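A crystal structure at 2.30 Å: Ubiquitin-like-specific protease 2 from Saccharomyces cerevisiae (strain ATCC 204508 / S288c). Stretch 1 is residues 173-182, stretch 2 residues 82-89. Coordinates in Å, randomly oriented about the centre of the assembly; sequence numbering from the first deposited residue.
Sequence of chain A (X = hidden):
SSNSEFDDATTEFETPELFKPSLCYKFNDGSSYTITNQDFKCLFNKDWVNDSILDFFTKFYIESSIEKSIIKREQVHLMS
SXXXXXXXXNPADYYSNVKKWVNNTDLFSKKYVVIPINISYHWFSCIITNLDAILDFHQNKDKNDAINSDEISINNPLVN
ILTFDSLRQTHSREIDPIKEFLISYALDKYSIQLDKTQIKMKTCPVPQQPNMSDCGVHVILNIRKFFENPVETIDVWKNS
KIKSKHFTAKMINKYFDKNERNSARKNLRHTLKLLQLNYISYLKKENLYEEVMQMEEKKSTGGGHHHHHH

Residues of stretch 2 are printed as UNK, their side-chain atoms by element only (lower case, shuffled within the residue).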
# COMPACT_ATOMS: atom_id res chain seq x y z
N ARG A 173 17.71 6.11 -3.24
CA ARG A 173 18.45 4.85 -3.13
C ARG A 173 17.51 3.65 -3.01
O ARG A 173 17.78 2.59 -3.60
CB ARG A 173 19.40 4.90 -1.93
CG ARG A 173 20.73 5.58 -2.21
CD ARG A 173 21.66 5.50 -1.01
NE ARG A 173 21.13 6.24 0.14
CZ ARG A 173 20.51 5.67 1.17
NH1 ARG A 173 20.34 4.36 1.21
NH2 ARG A 173 20.06 6.43 2.17
N GLU A 174 16.42 3.78 -2.25
CA GLU A 174 15.51 2.65 -2.05
C GLU A 174 14.58 2.42 -3.23
O GLU A 174 14.08 1.31 -3.40
CB GLU A 174 14.64 2.85 -0.79
CG GLU A 174 15.42 2.92 0.51
CD GLU A 174 15.99 4.31 0.78
OE1 GLU A 174 15.22 5.29 0.67
OE2 GLU A 174 17.19 4.42 1.08
N ILE A 175 14.32 3.45 -4.04
CA ILE A 175 13.46 3.26 -5.20
C ILE A 175 14.23 2.75 -6.41
O ILE A 175 13.62 2.21 -7.34
CB ILE A 175 12.73 4.58 -5.54
CG1 ILE A 175 11.76 4.94 -4.42
CG2 ILE A 175 12.06 4.50 -6.92
CD1 ILE A 175 10.82 3.83 -4.03
N ASP A 176 15.56 2.89 -6.42
CA ASP A 176 16.33 2.43 -7.57
C ASP A 176 16.13 0.95 -7.85
O ASP A 176 16.03 0.58 -9.03
CB ASP A 176 17.82 2.76 -7.37
CG ASP A 176 18.69 2.25 -8.51
OD1 ASP A 176 19.26 1.14 -8.39
OD2 ASP A 176 18.78 2.95 -9.55
N PRO A 177 16.07 0.06 -6.85
CA PRO A 177 15.77 -1.35 -7.17
C PRO A 177 14.44 -1.52 -7.87
O PRO A 177 14.28 -2.47 -8.64
CB PRO A 177 15.76 -2.02 -5.78
CG PRO A 177 16.64 -1.16 -4.95
CD PRO A 177 16.44 0.25 -5.44
N ILE A 178 13.48 -0.64 -7.64
CA ILE A 178 12.20 -0.78 -8.32
C ILE A 178 12.33 -0.36 -9.78
O ILE A 178 11.71 -0.96 -10.66
CB ILE A 178 11.09 -0.00 -7.59
CG1 ILE A 178 10.96 -0.50 -6.15
CG2 ILE A 178 9.77 -0.15 -8.34
CD1 ILE A 178 9.91 0.22 -5.34
N LYS A 179 13.14 0.66 -10.05
CA LYS A 179 13.44 1.00 -11.44
C LYS A 179 14.02 -0.19 -12.18
O LYS A 179 13.59 -0.52 -13.29
CB LYS A 179 14.40 2.18 -11.50
CG LYS A 179 13.90 3.45 -10.87
CD LYS A 179 14.67 4.64 -11.41
CE LYS A 179 14.26 5.94 -10.72
NZ LYS A 179 15.11 7.09 -11.23
N GLU A 180 15.01 -0.86 -11.58
CA GLU A 180 15.65 -1.98 -12.27
C GLU A 180 14.68 -3.15 -12.43
O GLU A 180 14.68 -3.83 -13.46
CB GLU A 180 16.91 -2.41 -11.51
CG GLU A 180 17.98 -1.31 -11.44
CD GLU A 180 18.63 -0.98 -12.80
OE1 GLU A 180 18.68 -1.87 -13.69
OE2 GLU A 180 19.10 0.16 -12.97
N PHE A 181 13.84 -3.39 -11.41
CA PHE A 181 12.80 -4.39 -11.53
C PHE A 181 11.92 -4.14 -12.75
O PHE A 181 11.64 -5.05 -13.53
CB PHE A 181 11.94 -4.41 -10.26
CG PHE A 181 10.66 -5.16 -10.42
CD1 PHE A 181 10.65 -6.55 -10.37
CD2 PHE A 181 9.47 -4.48 -10.66
CE1 PHE A 181 9.47 -7.25 -10.53
CE2 PHE A 181 8.29 -5.18 -10.83
CZ PHE A 181 8.29 -6.57 -10.76
N LEU A 182 11.48 -2.89 -12.92
CA LEU A 182 10.58 -2.58 -14.03
C LEU A 182 11.26 -2.81 -15.37
O LEU A 182 10.63 -3.25 -16.33
CB LEU A 182 10.10 -1.13 -13.94
CG LEU A 182 9.18 -0.84 -12.76
CD1 LEU A 182 8.93 0.66 -12.65
CD2 LEU A 182 7.88 -1.66 -12.92
N UNK A 82 5.95 -7.89 1.58
CA UNK A 82 7.10 -8.77 1.44
C UNK A 82 7.71 -8.74 0.04
O UNK A 82 8.85 -9.20 -0.10
c UNK A 82 5.71 -10.63 5.95
c UNK A 82 6.36 -10.36 3.26
c UNK A 82 7.02 -10.77 5.54
c UNK A 82 6.71 -10.20 1.81
c UNK A 82 7.35 -10.63 4.20
c UNK A 82 5.05 -10.21 3.69
c UNK A 82 4.72 -10.35 5.02
N UNK A 83 7.02 -8.19 -0.96
CA UNK A 83 7.61 -8.12 -2.30
C UNK A 83 8.91 -7.32 -2.29
O UNK A 83 9.96 -7.82 -2.73
c UNK A 83 8.37 -6.49 -7.07
c UNK A 83 7.58 -5.84 -4.91
c UNK A 83 8.02 -7.79 -6.79
c UNK A 83 8.15 -5.51 -6.13
c UNK A 83 6.61 -7.50 -3.29
c UNK A 83 7.46 -8.12 -5.57
c UNK A 83 7.22 -7.15 -4.62
N UNK A 84 8.88 -6.07 -1.81
CA UNK A 84 10.08 -5.25 -1.86
C UNK A 84 11.21 -5.90 -1.08
O UNK A 84 12.35 -5.95 -1.53
o UNK A 84 14.32 -0.42 -1.55
c UNK A 84 9.81 -3.84 -1.34
c UNK A 84 11.90 -2.84 -0.33
c UNK A 84 13.22 -1.25 -1.50
c UNK A 84 12.36 -1.32 -2.58
c UNK A 84 13.00 -2.01 -0.37
c UNK A 84 11.26 -2.16 -2.52
c UNK A 84 11.02 -2.94 -1.40
N UNK A 85 10.89 -6.43 0.11
CA UNK A 85 11.91 -7.10 0.90
C UNK A 85 12.53 -8.26 0.14
O UNK A 85 13.75 -8.47 0.19
c UNK A 85 11.28 -7.58 2.21
o UNK A 85 10.77 -6.45 2.92
c UNK A 85 12.31 -8.33 3.07
N UNK A 86 11.71 -9.03 -0.58
CA UNK A 86 12.26 -10.11 -1.39
C UNK A 86 13.12 -9.54 -2.52
O UNK A 86 14.23 -10.02 -2.77
c UNK A 86 12.21 -13.25 -1.74
n UNK A 86 13.51 -15.35 -1.70
c UNK A 86 11.14 -10.98 -1.95
c UNK A 86 12.49 -14.57 -2.44
c UNK A 86 11.60 -12.23 -2.69
N UNK A 87 12.63 -8.47 -3.16
CA UNK A 87 13.33 -7.84 -4.27
C UNK A 87 14.80 -7.56 -3.93
O UNK A 87 15.69 -7.88 -4.71
c UNK A 87 13.22 -6.62 -7.08
c UNK A 87 13.19 -5.76 -5.82
c UNK A 87 12.61 -6.55 -4.65
c UNK A 87 12.37 -4.49 -6.04
N UNK A 88 15.05 -6.94 -2.77
CA UNK A 88 16.39 -6.51 -2.38
C UNK A 88 17.10 -7.53 -1.49
O UNK A 88 18.16 -7.22 -0.94
c UNK A 88 15.64 -5.29 -0.30
c UNK A 88 16.34 -5.15 -1.66
c UNK A 88 15.63 -4.11 -2.51
c UNK A 88 15.96 -4.18 0.70
N UNK A 89 16.52 -8.72 -1.31
CA UNK A 89 17.12 -9.68 -0.40
C UNK A 89 18.52 -10.06 -0.85
O UNK A 89 19.41 -10.30 -0.02
c UNK A 89 16.25 -10.93 -0.28
o UNK A 89 16.25 -11.66 -1.49

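Position 82 carries seven side-chain carbons, one linking carbon followed by a six-membered ring with no heteroatom. The nearest side-chain approach, CB to Ile178 CD1, is 13.0 Å, so nothing on stretch 1 is touched. One carbon plus a bare ring is phenylalanine, Phe82.

Position 83 has the same composition, again one carbon and a six-carbon ring, but its CA-to-CB bond points toward stretch 1. The outermost ring carbon comes 3.7 Å from Phe181 CZ. With no oxygen on the ring, this is Phe83. The ring centroids are 5.1 Å apart and the planes meet at 78°, so the pair is edge-to-face: the edge of Phe83 approaches the face of Phe181.

Position 84 adds one oxygen to a six-carbon ring on a single linking carbon. That oxygen, at the far end of the ring, lies 2.5 Å from Glu174 O, and a phenolic ring means Tyr84. Its hydroxyl donates to this carbonyl, which lacks the usual helical donor, since Ile178 N bonds to Ile175 O. Ile178 CG1 sits 3.9 Å from Tyr84 CE2, near the plane of the ring at its edge.

Position 85 has three side-chain atoms, a carbon bearing one oxygen and one carbon. The fork identifies Thr85, which is out of reach of stretch 1.

Position 86 shows four carbons in a row ending in nitrogen, the signature of lysine. Lys86 is exposed and likewise makes no contact.

Position 87 holds four carbons, forked at the second, and its CA-to-CB bond points toward the partner helix. This is Leu87. Its CD2 lies 4.2 Å from both Pro177 CB and Ile178 CG1, and both CD1 (4.1 Å) and CD2 (4.2 Å) approach Phe181 CB.

Position 88 also has four carbons, but the fork is at the first and one arm is two carbons long, hence Ile88. Its CG2 is 3.9 Å from Pro177 CB. With phi/psi of -96/7, it is the first residue to leave helical geometry.

Position 89 has one carbon and one oxygen and is out of reach of stretch 1: serine. Ser89 OG donates to Lys86 O at 2.9 Å, a bond within its own stretch.

The contact joins two helices nearly at right angles (86°), their axes 10.6 Å apart at closest approach. Aromatic and aliphatic side chains fill that gap, burying 348 Å² summed over both sides. The packing is largely apolar, and the single hydrogen bond across it, from Tyr84 OH to Glu174 O, satisfies a backbone oxygen just before the kink at Pro177 and Ile178.

Stretch 2 82-89: FFYTKLIS
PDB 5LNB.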